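Local coordinates for enoyl-CoA hydratase/isomerase family protein (Mycobacterium tuberculosis, PDB 4FN7) that probably hydrates the double bond of unsaturated acyl-CoA thioesters in lipid metabolism, as a member of the crotonase superfamily, at residues S12-M18 against V46-T52; F62-L67 against M78-F83; Y87-S91 against L215-R219; C100-A106 against Y124-E130. All coordinates share one frame; numbering follows the deposited sequence.

How the interactions relate
Interaction 1 is a buried contact, the other three partly buried; it consists of two parallel strands joined by regular backbone hydrogen bonds and aliphatic side chains. Interaction 4 also pairs parallel strands, but belongs to a smaller sheet and adds a histidine-to-backbone bond and a tyrosine over a glycine. Interactions 2 and 3 have no direct hydrogen bond between their segments and rely on aromatic packing; both use helix 73-90, and they meet where F83 O lies 4.2 Å from I218 CG2. L89 carries this helix onto the sheet of interaction 1, its CD2 lying 3.9 Å from I51 CD1. Interactions 3 and 4 lie on opposite sides of the chain's centre, about 21 Å apart between centres.

Interaction 1 of 4, residues S12-M18 against V46-T52; sequences SIAVISM and VGALVIT
A14 and I16 bond to A48, V50 and T52 across two parallel strands: A14 N donates to A48 O, A14 O accepts from V50 N, I16 N reaches V50 O at 2.7 Å with a nearly straight N-H...O angle of 173°, and I16 O takes T52 N. M18 N closes the series on T52 O at 2.9 Å. The axes of the segments 13-18 and 48-52 approach to 4.7 Å and diverge by 15°. On one face, I16 CB rests 4.1 Å from I51 CG1, while A14 CB sits against both methyls of V46, the nearer being CG1 at 3.9 Å. The other face carries I13, V15, V50 and T52; I13 CD1 meets V50 CG2 at 4.1 Å. There, S17 OG and T52 OG1 approach to 2.8 Å, the T52 torsion (chi1 89°) turning OG1 toward the serine. Strand 13-18 is flanked on its far edge by strand 5-10, and strand 48-52 bonds onward through L49 and I51 to V97. Helix 28-44 links the two strands as a beta-alpha-beta unit and packs on I16 and L49, whereas helix 184-195 touches V15 and V50.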
loop_
_atom_site.group_PDB
_atom_site.type_symbol
_atom_site.label_atom_id
_atom_site.label_comp_id
_atom_site.label_asym_id
_atom_site.label_seq_id
_atom_site.Cartn_x
_atom_site.Cartn_y
_atom_site.Cartn_z
ATOM N N SER A 12 8.581 -10.038 31.275
ATOM C CA SER A 12 9.233 -9.329 30.182
ATOM C C SER A 12 8.403 -8.180 29.612
ATOM O O SER A 12 8.877 -7.455 28.740
ATOM C CB SER A 12 9.613 -10.300 29.059
ATOM O OG SER A 12 8.458 -10.898 28.489
ATOM N N ILE A 13 7.170 -8.008 30.085
ATOM C CA ILE A 13 6.302 -6.995 29.493
ATOM C C ILE A 13 5.655 -6.066 30.512
ATOM O O ILE A 13 5.598 -6.362 31.706
ATOM C CB ILE A 13 5.201 -7.633 28.605
ATOM C CG1 ILE A 13 4.166 -8.372 29.459
ATOM C CG2 ILE A 13 5.830 -8.544 27.561
ATOM C CD1 ILE A 13 2.993 -8.919 28.660
ATOM N N ALA A 14 5.191 -4.921 30.027
ATOM C CA ALA A 14 4.329 -4.047 30.806
ATOM C C ALA A 14 2.967 -4.024 30.132
ATOM O O ALA A 14 2.881 -3.950 28.904
ATOM C CB ALA A 14 4.906 -2.643 30.880
ATOM N N VAL A 15 1.909 -4.120 30.931
ATOM C CA VAL A 15 0.547 -4.011 30.427
ATOM C C VAL A 15 -0.050 -2.700 30.906
ATOM O O VAL A 15 -0.130 -2.439 32.106
ATOM C CB VAL A 15 -0.332 -5.183 30.889
ATOM C CG1 VAL A 15 -1.726 -5.071 30.281
ATOM C CG2 VAL A 15 0.322 -6.505 30.508
ATOM N N ILE A 16 -0.448 -1.874 29.945
ATOM C CA ILE A 16 -1.017 -0.565 30.201
ATOM C C ILE A 16 -2.468 -0.621 29.741
ATOM O O ILE A 16 -2.747 -0.868 28.569
ATOM C CB ILE A 16 -0.236 0.511 29.413
ATOM C CG1 ILE A 16 1.222 0.576 29.902
ATOM C CG2 ILE A 16 -0.923 1.870 29.488
ATOM C CD1 ILE A 16 2.093 1.559 29.116
ATOM N N SER A 17 -3.397 -0.439 30.670
ATOM C CA SER A 17 -4.811 -0.609 30.361
ATOM C C SER A 17 -5.591 0.670 30.585
ATOM O O SER A 17 -5.541 1.261 31.670
ATOM C CB SER A 17 -5.412 -1.728 31.211
ATOM O OG SER A 17 -4.954 -2.988 30.769
ATOM N N MET A 18 -6.317 1.084 29.548
ATOM C CA MET A 18 -7.189 2.244 29.628
ATOM C C MET A 18 -8.573 1.827 30.096
ATOM O O MET A 18 -9.202 0.946 29.499
ATOM C CB MET A 18 -7.317 2.905 28.253
ATOM C CG MET A 18 -6.033 3.512 27.713
ATOM S SD MET A 18 -6.287 4.285 26.100
ATOM C CE MET A 18 -6.542 2.838 25.072
ATOM N N VAL A 46 11.258 -2.480 30.216
ATOM C CA VAL A 46 10.579 -3.723 29.872
ATOM C C VAL A 46 10.915 -4.206 28.462
ATOM O O VAL A 46 11.411 -3.445 27.636
ATOM C CB VAL A 46 9.053 -3.581 30.030
ATOM C CG1 VAL A 46 8.708 -3.186 31.464
ATOM C CG2 VAL A 46 8.498 -2.574 29.032
ATOM N N GLY A 47 10.652 -5.480 28.196
ATOM C CA GLY A 47 10.926 -6.055 26.889
ATOM C C GLY A 47 9.929 -5.651 25.810
ATOM O O GLY A 47 10.273 -5.604 24.633
ATOM N N ALA A 48 8.690 -5.386 26.211
ATOM C CA ALA A 48 7.642 -4.985 25.278
ATOM C C ALA A 48 6.474 -4.374 26.040
ATOM O O ALA A 48 6.339 -4.576 27.249
ATOM C CB ALA A 48 7.177 -6.172 24.445
ATOM N N LEU A 49 5.652 -3.600 25.330
ATOM C CA LEU A 49 4.456 -2.993 25.906
ATOM C C LEU A 49 3.228 -3.640 25.314
ATOM O O LEU A 49 3.199 -3.943 24.119
ATOM C CB LEU A 49 4.341 -1.509 25.551
ATOM C CG LEU A 49 5.406 -0.459 25.802
ATOM C CD1 LEU A 49 4.800 0.909 25.546
ATOM C CD2 LEU A 49 5.899 -0.565 27.220
ATOM N N VAL A 50 2.214 -3.810 26.148
ATOM C CA VAL A 50 0.867 -4.102 25.696
ATOM C C VAL A 50 -0.017 -2.964 26.170
ATOM O O VAL A 50 0.004 -2.597 27.342
ATOM C CB VAL A 50 0.349 -5.412 26.292
ATOM C CG1 VAL A 50 -1.126 -5.607 25.944
ATOM C CG2 VAL A 50 1.184 -6.578 25.808
ATOM N N ILE A 51 -0.781 -2.391 25.248
ATOM C CA ILE A 51 -1.750 -1.356 25.586
ATOM C C ILE A 51 -3.148 -1.870 25.266
ATOM O O ILE A 51 -3.406 -2.322 24.146
ATOM C CB ILE A 51 -1.465 -0.037 24.831
ATOM C CG1 ILE A 51 -0.124 0.544 25.299
ATOM C CG2 ILE A 51 -2.590 0.965 25.061
ATOM C CD1 ILE A 51 0.398 1.666 24.427
ATOM N N THR A 52 -4.045 -1.801 26.245
ATOM C CA THR A 52 -5.405 -2.305 26.076
ATOM C C THR A 52 -6.429 -1.215 26.338
ATOM O O THR A 52 -6.108 -0.180 26.925
ATOM C CB THR A 52 -5.725 -3.463 27.059
ATOM O OG1 THR A 52 -6.241 -2.938 28.293
ATOM C CG2 THR A 52 -4.483 -4.320 27.343
#

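Interaction 2 of 4, residues F62-L67 against M78-F83; sequences FDLKIL and MLRGGF
M78 and F62 bury more surface here than any other residues, and each shapes the other's surroundings. The M78 chain leaves its helix extended, with chi1 and chi2 both near 180°, then bends at the thioether (chi3 62°), which turns CE in among the side chains of F62-L67. There CE lies 3.7 Å from I66 CG2 and equally close to L67 CG. Further back, M78 CG touches F62 CD2 at 3.7 Å, while the sulfur stands obliquely to the ring, 5.0 Å from its centroid, in a Met-aromatic contact. The segments join the start of helix 64-69 to helix 73-90, two successive helices within the crotonase-family region. D63 is the N-cap of the first helix: its OD1 accepts I66 N at 3.1 Å from above the carboxylate plane, a capping bond at the start of the helix, whose first turn carries I66 against M78. The buried D63 N has no polar partner and instead faces M78 SD. L79 approaches F62 over a ring face, its CD1 3.8 Å from the centroid and offset toward the rim, a CH-pi contact. The far edge of the F62 ring points into the face of F83, a T-shaped pair with centroids 5.8 Å apart and planes at 88°. G82 CA lies at the F62 ring edge, 4.1 Å from CE2. M107 of helix 107-112 touches both phenylalanines, and Q31 NE2 bonds to M78 O.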
loop_
_atom_site.group_PDB
_atom_site.type_symbol
_atom_site.label_atom_id
_atom_site.label_comp_id
_atom_site.label_asym_id
_atom_site.label_seq_id
_atom_site.Cartn_x
_atom_site.Cartn_y
_atom_site.Cartn_z
ATOM N N PHE A 62 -10.737 11.475 20.793
ATOM C CA PHE A 62 -10.496 12.621 21.664
ATOM C C PHE A 62 -11.707 12.896 22.551
ATOM O O PHE A 62 -12.793 12.367 22.323
ATOM C CB PHE A 62 -10.199 13.875 20.843
ATOM C CG PHE A 62 -8.851 13.876 20.175
ATOM C CD1 PHE A 62 -8.746 13.959 18.789
ATOM C CD2 PHE A 62 -7.689 13.829 20.925
ATOM C CE1 PHE A 62 -7.509 13.981 18.168
ATOM C CE2 PHE A 62 -6.446 13.853 20.308
ATOM C CZ PHE A 62 -6.357 13.928 18.932
ATOM N N ASP A 63 -11.516 13.746 23.551
ATOM C CA ASP A 63 -12.623 14.251 24.351
ATOM C C ASP A 63 -13.512 15.096 23.453
ATOM O O ASP A 63 -13.151 16.215 23.097
ATOM C CB ASP A 63 -12.082 15.093 25.510
ATOM C CG ASP A 63 -13.173 15.602 26.429
ATOM O OD1 ASP A 63 -14.251 15.983 25.934
ATOM O OD2 ASP A 63 -12.942 15.627 27.655
ATOM N N LEU A 64 -14.673 14.558 23.088
ATOM C CA LEU A 64 -15.567 15.234 22.152
ATOM C C LEU A 64 -16.088 16.558 22.712
ATOM O O LEU A 64 -16.302 17.511 21.968
ATOM C CB LEU A 64 -16.737 14.323 21.767
ATOM C CG LEU A 64 -17.640 14.831 20.640
ATOM C CD1 LEU A 64 -16.852 15.012 19.348
ATOM C CD2 LEU A 64 -18.823 13.894 20.428
ATOM N N LYS A 65 -16.285 16.613 24.025
ATOM C CA LYS A 65 -16.737 17.840 24.674
ATOM C C LYS A 65 -15.766 18.986 24.397
ATOM O O LYS A 65 -16.179 20.099 24.082
ATOM C CB LYS A 65 -16.898 17.628 26.181
ATOM C CG LYS A 65 -17.898 16.542 26.548
ATOM N N ILE A 66 -14.471 18.708 24.506
ATOM C CA ILE A 66 -13.465 19.722 24.218
ATOM C C ILE A 66 -13.481 20.107 22.738
ATOM O O ILE A 66 -13.279 21.268 22.388
ATOM C CB ILE A 66 -12.054 19.254 24.639
ATOM C CG1 ILE A 66 -11.959 19.174 26.165
ATOM C CG2 ILE A 66 -10.990 20.192 24.094
ATOM C CD1 ILE A 66 -10.624 18.661 26.681
ATOM N N LEU A 67 -13.733 19.131 21.868
ATOM C CA LEU A 67 -13.778 19.388 20.429
ATOM C C LEU A 67 -15.019 20.169 19.999
ATOM O O LEU A 67 -14.916 21.195 19.326
ATOM C CB LEU A 67 -13.698 18.080 19.645
ATOM C CG LEU A 67 -12.314 17.443 19.536
ATOM C CD1 LEU A 67 -12.371 16.211 18.648
ATOM C CD2 LEU A 67 -11.311 18.451 18.995
ATOM N N MET A 78 -4.920 19.481 23.220
ATOM C CA MET A 78 -5.350 18.084 23.241
ATOM C C MET A 78 -4.891 17.349 21.986
ATOM O O MET A 78 -4.395 16.223 22.068
ATOM C CB MET A 78 -6.868 17.968 23.403
ATOM C CG MET A 78 -7.366 16.533 23.377
ATOM S SD MET A 78 -9.138 16.412 23.652
ATOM C CE MET A 78 -9.741 17.318 22.222
ATOM N N LEU A 79 -5.034 17.987 20.828
ATOM C CA LEU A 79 -4.595 17.373 19.583
ATOM C C LEU A 79 -3.083 17.202 19.556
ATOM O O LEU A 79 -2.587 16.133 19.219
ATOM C CB LEU A 79 -5.077 18.171 18.373
ATOM C CG LEU A 79 -6.387 17.653 17.763
ATOM C CD1 LEU A 79 -7.504 17.624 18.799
ATOM C CD2 LEU A 79 -6.774 18.491 16.558
ATOM N N ARG A 80 -2.347 18.241 19.935
ATOM C CA ARG A 80 -0.888 18.113 19.982
ATOM C C ARG A 80 -0.461 16.976 20.907
ATOM O O ARG A 80 0.416 16.187 20.564
ATOM C CB ARG A 80 -0.225 19.425 20.416
ATOM C CG ARG A 80 -0.162 20.484 19.327
ATOM C CD ARG A 80 0.308 21.823 19.884
ATOM N NE ARG A 80 1.617 21.728 20.520
ATOM C CZ ARG A 80 2.772 21.901 19.885
ATOM N NH1 ARG A 80 2.786 22.182 18.587
ATOM N NH2 ARG A 80 3.916 21.796 20.547
ATOM N N GLY A 81 -1.085 16.886 22.078
ATOM C CA GLY A 81 -0.725 15.844 23.026
ATOM C C GLY A 81 -1.009 14.453 22.493
ATOM O O GLY A 81 -0.241 13.513 22.719
ATOM N N GLY A 82 -2.117 14.311 21.772
ATOM C CA GLY A 82 -2.500 13.025 21.221
ATOM C C GLY A 82 -1.522 12.586 20.152
ATOM O O GLY A 82 -1.085 11.436 20.107
ATOM N N PHE A 83 -1.167 13.513 19.275
ATOM C CA PHE A 83 -0.247 13.173 18.205
ATOM C C PHE A 83 1.189 13.013 18.690
ATOM O O PHE A 83 1.946 12.226 18.132
ATOM C CB PHE A 83 -0.382 14.166 17.051
ATOM C CG PHE A 83 -1.752 14.162 16.441
ATOM C CD1 PHE A 83 -2.355 12.963 16.103
ATOM C CD2 PHE A 83 -2.454 15.338 16.257
ATOM C CE1 PHE A 83 -3.627 12.936 15.553
ATOM C CE2 PHE A 83 -3.729 15.319 15.710
ATOM C CZ PHE A 83 -4.314 14.116 15.361
#

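Interaction 3 of 4, residues Y87-S91 against L215-R219; sequences YRLLS and LTAIR
Y87 projects its ring between L215 and R219, and the pi contacts fall on its two faces. On one, the R219 guanidinium makes a cation-pi contact, CZ 4.4 Å from the ring centroid and only 10° off the normal. NH2 stands over the ring centre, but the planes are 60° apart, which rules out a flat stack. The R219 chain is bent at chi2 and chi3, which brings its guanidinium over the ring, and E84 holds NH1 in a salt bridge. On the opposite face, L215 CD2 sits 3.9 Å from the centroid in a CH-pi contact. Apolar packing continues beside the ring: L90 CD1 meets I218 CD1 at 3.6 Å, the two side chains crossing at about a right angle, and L90 CB rests on L215 CD2. Polar links are indirect. A water bridges Y87 OH, at 3.0 Å, and R219 NE, for which it is the acceptor. Within the first segment, S91 N donates to Y87 O. Here the end of helix 73-90 packs on helix 200-223, while L90 and I218 also touch helix 139-148: three-helix packing around an aromatic residue held between a cation and an aliphatic side chain.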
loop_
_atom_site.group_PDB
_atom_site.type_symbol
_atom_site.label_atom_id
_atom_site.label_comp_id
_atom_site.label_asym_id
_atom_site.label_seq_id
_atom_site.Cartn_x
_atom_site.Cartn_y
_atom_site.Cartn_z
ATOM N N TYR A 87 3.527 9.797 18.197
ATOM C CA TYR A 87 4.934 9.859 17.830
ATOM C C TYR A 87 5.777 9.034 18.813
ATOM O O TYR A 87 6.654 8.264 18.411
ATOM C CB TYR A 87 5.411 11.313 17.799
ATOM C CG TYR A 87 6.810 11.487 17.263
ATOM C CD1 TYR A 87 7.029 11.926 15.963
ATOM C CD2 TYR A 87 7.921 11.206 18.057
ATOM C CE1 TYR A 87 8.317 12.087 15.467
ATOM C CE2 TYR A 87 9.207 11.362 17.571
ATOM C CZ TYR A 87 9.401 11.800 16.277
ATOM O OH TYR A 87 10.686 11.944 15.805
ATOM N N ARG A 88 5.502 9.200 20.102
ATOM C CA ARG A 88 6.234 8.486 21.148
ATOM C C ARG A 88 6.125 6.976 20.973
ATOM O O ARG A 88 7.113 6.251 21.094
ATOM C CB ARG A 88 5.719 8.887 22.531
ATOM C CG ARG A 88 6.542 8.311 23.664
ATOM C CD ARG A 88 6.022 8.751 25.015
ATOM N NE ARG A 88 6.907 8.248 26.066
ATOM C CZ ARG A 88 6.697 8.388 27.369
ATOM N NH1 ARG A 88 5.616 9.008 27.818
ATOM N NH2 ARG A 88 7.577 7.888 28.222
ATOM N N LEU A 89 4.927 6.495 20.668
ATOM C CA LEU A 89 4.724 5.063 20.521
ATOM C C LEU A 89 5.279 4.505 19.213
ATOM O O LEU A 89 5.836 3.413 19.198
ATOM C CB LEU A 89 3.247 4.708 20.690
ATOM C CG LEU A 89 2.782 4.832 22.147
ATOM C CD1 LEU A 89 1.266 4.801 22.233
ATOM C CD2 LEU A 89 3.398 3.735 23.020
ATOM N N LEU A 90 5.123 5.241 18.113
ATOM C CA LEU A 90 5.658 4.800 16.828
ATOM C C LEU A 90 7.181 4.735 16.846
ATOM O O LEU A 90 7.778 3.975 16.091
ATOM C CB LEU A 90 5.201 5.732 15.705
ATOM C CG LEU A 90 3.795 5.472 15.147
ATOM C CD1 LEU A 90 3.342 6.626 14.258
ATOM C CD2 LEU A 90 3.713 4.150 14.397
ATOM N N SER A 91 7.801 5.536 17.711
ATOM C CA SER A 91 9.256 5.543 17.789
ATOM C C SER A 91 9.772 4.748 18.987
ATOM O O SER A 91 10.977 4.703 19.241
ATOM C CB SER A 91 9.780 6.979 17.830
ATOM O OG SER A 91 9.317 7.651 18.983
ATOM N N LEU A 215 7.410 9.708 10.559
ATOM C CA LEU A 215 7.733 10.413 11.797
ATOM C C LEU A 215 8.031 11.890 11.538
ATOM O O LEU A 215 7.555 12.764 12.260
ATOM C CB LEU A 215 8.897 9.727 12.521
ATOM C CG LEU A 215 8.531 8.385 13.160
ATOM C CD1 LEU A 215 9.760 7.596 13.594
ATOM C CD2 LEU A 215 7.583 8.601 14.336
ATOM N N THR A 216 8.806 12.166 10.498
ATOM C CA THR A 216 9.102 13.540 10.129
ATOM C C THR A 216 7.815 14.303 9.819
ATOM O O THR A 216 7.636 15.446 10.241
ATOM C CB THR A 216 10.038 13.566 8.919
ATOM O OG1 THR A 216 11.284 12.960 9.285
ATOM C CG2 THR A 216 10.288 14.994 8.443
ATOM N N ALA A 217 6.910 13.660 9.091
ATOM C CA ALA A 217 5.656 14.304 8.715
ATOM C C ALA A 217 4.708 14.467 9.909
ATOM O O ALA A 217 3.974 15.452 10.000
ATOM C CB ALA A 217 4.983 13.551 7.585
ATOM N N ILE A 218 4.722 13.508 10.825
ATOM C CA ILE A 218 3.940 13.630 12.047
ATOM C C ILE A 218 4.448 14.804 12.883
ATOM O O ILE A 218 3.660 15.591 13.395
ATOM C CB ILE A 218 3.955 12.316 12.848
ATOM C CG1 ILE A 218 3.148 11.252 12.098
ATOM C CG2 ILE A 218 3.383 12.523 14.237
ATOM C CD1 ILE A 218 3.356 9.833 12.607
ATOM N N ARG A 219 5.764 14.931 12.993
ATOM C CA ARG A 219 6.358 16.070 13.680
ATOM C C ARG A 219 5.889 17.382 13.052
ATOM O O ARG A 219 5.499 18.313 13.756
ATOM C CB ARG A 219 7.885 15.979 13.638
ATOM C CG ARG A 219 8.605 17.172 14.233
ATOM C CD ARG A 219 8.213 17.385 15.683
ATOM N NE ARG A 219 8.311 16.144 16.439
ATOM C CZ ARG A 219 7.702 15.921 17.598
ATOM N NH1 ARG A 219 6.942 16.862 18.144
ATOM N NH2 ARG A 219 7.848 14.750 18.206
HETATM O O HOH W 1 10.892 14.907 15.805
#

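Interaction 4 of 4, residues C100-A106 against Y124-E130; sequences CTGHAIA and YNIQANE
With chi1 of -49°, H103 in the conformer described lays its imidazole alongside N125, ND1 facing the neighbouring backbone. N125 N donates to that ND1 at 2.8 Å, in the ring plane; a second conformer of H103 exists, so this bond is tentative. Y124 has its CG anti to its carbonyl carbon (chi1 -58°), carrying the phenol ring over G102: G102 CA lies 3.8 Å from the ring centroid, a CH-pi contact over the centre of the face. The rim of the ring meets C100 O, 3.0 Å from Y124 CD2 and near the ring plane. Beyond these, the parallel pairing of A104 with I126 and I105 with Q127 takes over. N125 O accepts A104 N, A104 O accepts Q127 N, and A106 N reaches Q127 O at 2.8 Å. I105 CG2 packs 3.4 Å from N129 OD1. This is the smaller sheet of the crotonase fold: strand 163-164 lies beyond strand 126-127, and A106 is the N-cap of helix 107-112. Backbone polarity is thus matched along the strands, whereas at the A106 end the E130 carboxylate meets carbon, OE2 lying 3.4 Å from A106 CB, and its OE1 is buried with no partner in the model.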
loop_
_atom_site.group_PDB
_atom_site.type_symbol
_atom_site.label_atom_id
_atom_site.label_comp_id
_atom_site.label_asym_id
_atom_site.label_seq_id
_atom_site.Cartn_x
_atom_site.Cartn_y
_atom_site.Cartn_z
ATOM N N CYS A 100 -6.843 -4.400 21.097
ATOM C CA CYS A 100 -8.035 -3.654 20.742
ATOM C C CYS A 100 -9.256 -4.377 21.300
ATOM O O CYS A 100 -9.761 -5.317 20.691
ATOM C CB CYS A 100 -8.120 -3.545 19.225
ATOM S SG CYS A 100 -9.290 -2.333 18.633
ATOM N N THR A 101 -9.718 -3.937 22.469
ATOM C CA THR A 101 -10.686 -4.687 23.263
ATOM C C THR A 101 -12.119 -4.228 23.013
ATOM O O THR A 101 -13.067 -4.712 23.636
ATOM C CB THR A 101 -10.354 -4.554 24.758
ATOM O OG1 THR A 101 -10.109 -3.176 25.070
ATOM C CG2 THR A 101 -9.107 -5.362 25.096
ATOM N N GLY A 102 -12.256 -3.281 22.095
ATOM C CA GLY A 102 -13.544 -2.790 21.653
ATOM C C GLY A 102 -13.277 -1.862 20.490
ATOM O O GLY A 102 -12.191 -1.861 19.919
ATOM N N HIS A 103 -14.248 -1.039 20.141
ATOM C CA HIS A 103 -14.114 -0.155 18.991
ATOM C C HIS A 103 -13.012 0.880 19.165
ATOM O O HIS A 103 -12.675 1.259 20.290
ATOM C CB HIS A 103 -15.456 0.512 18.717
ATOM C CG HIS A 103 -16.588 -0.460 18.686
ATOM N ND1 HIS A 103 -16.719 -1.405 17.691
ATOM C CD2 HIS A 103 -17.608 -0.675 19.547
ATOM C CE1 HIS A 103 -17.785 -2.144 17.927
ATOM N NE2 HIS A 103 -18.345 -1.721 19.048
ATOM N N ALA A 104 -12.461 1.332 18.047
ATOM C CA ALA A 104 -11.388 2.312 18.048
ATOM C C ALA A 104 -11.751 3.384 17.033
ATOM O O ALA A 104 -11.735 3.139 15.823
ATOM C CB ALA A 104 -10.049 1.651 17.693
ATOM N N ILE A 105 -12.096 4.562 17.538
ATOM C CA ILE A 105 -12.638 5.626 16.702
ATOM C C ILE A 105 -11.770 6.867 16.770
ATOM O O ILE A 105 -11.336 7.272 17.848
ATOM C CB ILE A 105 -14.060 6.013 17.166
ATOM C CG1 ILE A 105 -14.946 4.770 17.307
ATOM C CG2 ILE A 105 -14.682 7.045 16.215
ATOM C CD1 ILE A 105 -15.184 4.022 16.001
ATOM N N ALA A 106 -11.525 7.477 15.613
ATOM C CA ALA A 106 -10.794 8.739 15.541
ATOM C C ALA A 106 -9.436 8.598 16.236
ATOM O O ALA A 106 -8.660 7.719 15.871
ATOM C CB ALA A 106 -11.636 9.878 16.126
ATOM N N TYR A 124 -15.175 -5.738 16.212
ATOM C CA TYR A 124 -14.762 -4.410 16.663
ATOM C C TYR A 124 -14.531 -3.449 15.503
ATOM O O TYR A 124 -13.715 -3.693 14.611
ATOM C CB TYR A 124 -13.519 -4.468 17.569
ATOM C CG TYR A 124 -13.670 -5.330 18.808
ATOM C CD1 TYR A 124 -14.922 -5.751 19.241
ATOM C CD2 TYR A 124 -12.556 -5.716 19.541
ATOM C CE1 TYR A 124 -15.058 -6.543 20.369
ATOM C CE2 TYR A 124 -12.678 -6.509 20.669
ATOM C CZ TYR A 124 -13.931 -6.922 21.080
ATOM O OH TYR A 124 -14.057 -7.713 22.205
ATOM N N ASN A 125 -15.260 -2.342 15.539
ATOM C CA ASN A 125 -15.183 -1.335 14.498
ATOM C C ASN A 125 -14.002 -0.404 14.680
ATOM O O ASN A 125 -13.696 0.021 15.793
ATOM C CB ASN A 125 -16.470 -0.522 14.470
ATOM C CG ASN A 125 -17.643 -1.315 13.964
ATOM O OD1 ASN A 125 -17.492 -2.256 13.194
ATOM N ND2 ASN A 125 -18.827 -0.921 14.376
ATOM N N ILE A 126 -13.349 -0.088 13.571
ATOM C CA ILE A 126 -12.230 0.838 13.567
ATOM C C ILE A 126 -12.529 1.876 12.490
ATOM O O ILE A 126 -12.841 1.526 11.343
ATOM C CB ILE A 126 -10.912 0.108 13.276
ATOM C CG1 ILE A 126 -10.743 -1.058 14.264
ATOM C CG2 ILE A 126 -9.743 1.079 13.367
ATOM C CD1 ILE A 126 -9.737 -2.084 13.845
ATOM N N GLN A 127 -12.487 3.148 12.863
ATOM C CA GLN A 127 -13.011 4.187 11.987
ATOM C C GLN A 127 -12.462 5.551 12.356
ATOM O O GLN A 127 -12.462 5.930 13.527
ATOM C CB GLN A 127 -14.538 4.236 12.095
ATOM C CG GLN A 127 -15.199 5.241 11.156
ATOM C CD GLN A 127 -16.618 5.591 11.565
ATOM O OE1 GLN A 127 -17.033 5.341 12.698
ATOM N NE2 GLN A 127 -17.369 6.185 10.645
ATOM N N ALA A 128 -11.996 6.285 11.349
ATOM C CA ALA A 128 -11.777 7.719 11.498
ATOM C C ALA A 128 -13.094 8.388 11.101
ATOM O O ALA A 128 -13.367 8.559 9.913
ATOM C CB ALA A 128 -10.635 8.195 10.602
ATOM N N ASN A 129 -13.918 8.733 12.087
ATOM C CA ASN A 129 -15.258 9.242 11.806
ATOM C C ASN A 129 -15.319 10.756 11.628
ATOM O O ASN A 129 -16.409 11.318 11.503
ATOM C CB ASN A 129 -16.232 8.806 12.909
ATOM C CG ASN A 129 -16.018 9.556 14.207
ATOM O OD1 ASN A 129 -14.899 9.963 14.517
ATOM N ND2 ASN A 129 -17.088 9.732 14.984
ATOM N N GLU A 130 -14.155 11.401 11.604
ATOM C CA GLU A 130 -14.054 12.857 11.528
ATOM C C GLU A 130 -14.988 13.476 10.482
ATOM O O GLU A 130 -15.781 14.366 10.797
ATOM C CB GLU A 130 -12.607 13.278 11.249
ATOM C CG GLU A 130 -11.691 13.314 12.478
ATOM C CD GLU A 130 -11.132 11.956 12.906
ATOM O OE1 GLU A 130 -11.558 10.913 12.381
ATOM O OE2 GLU A 130 -10.240 11.936 13.786
#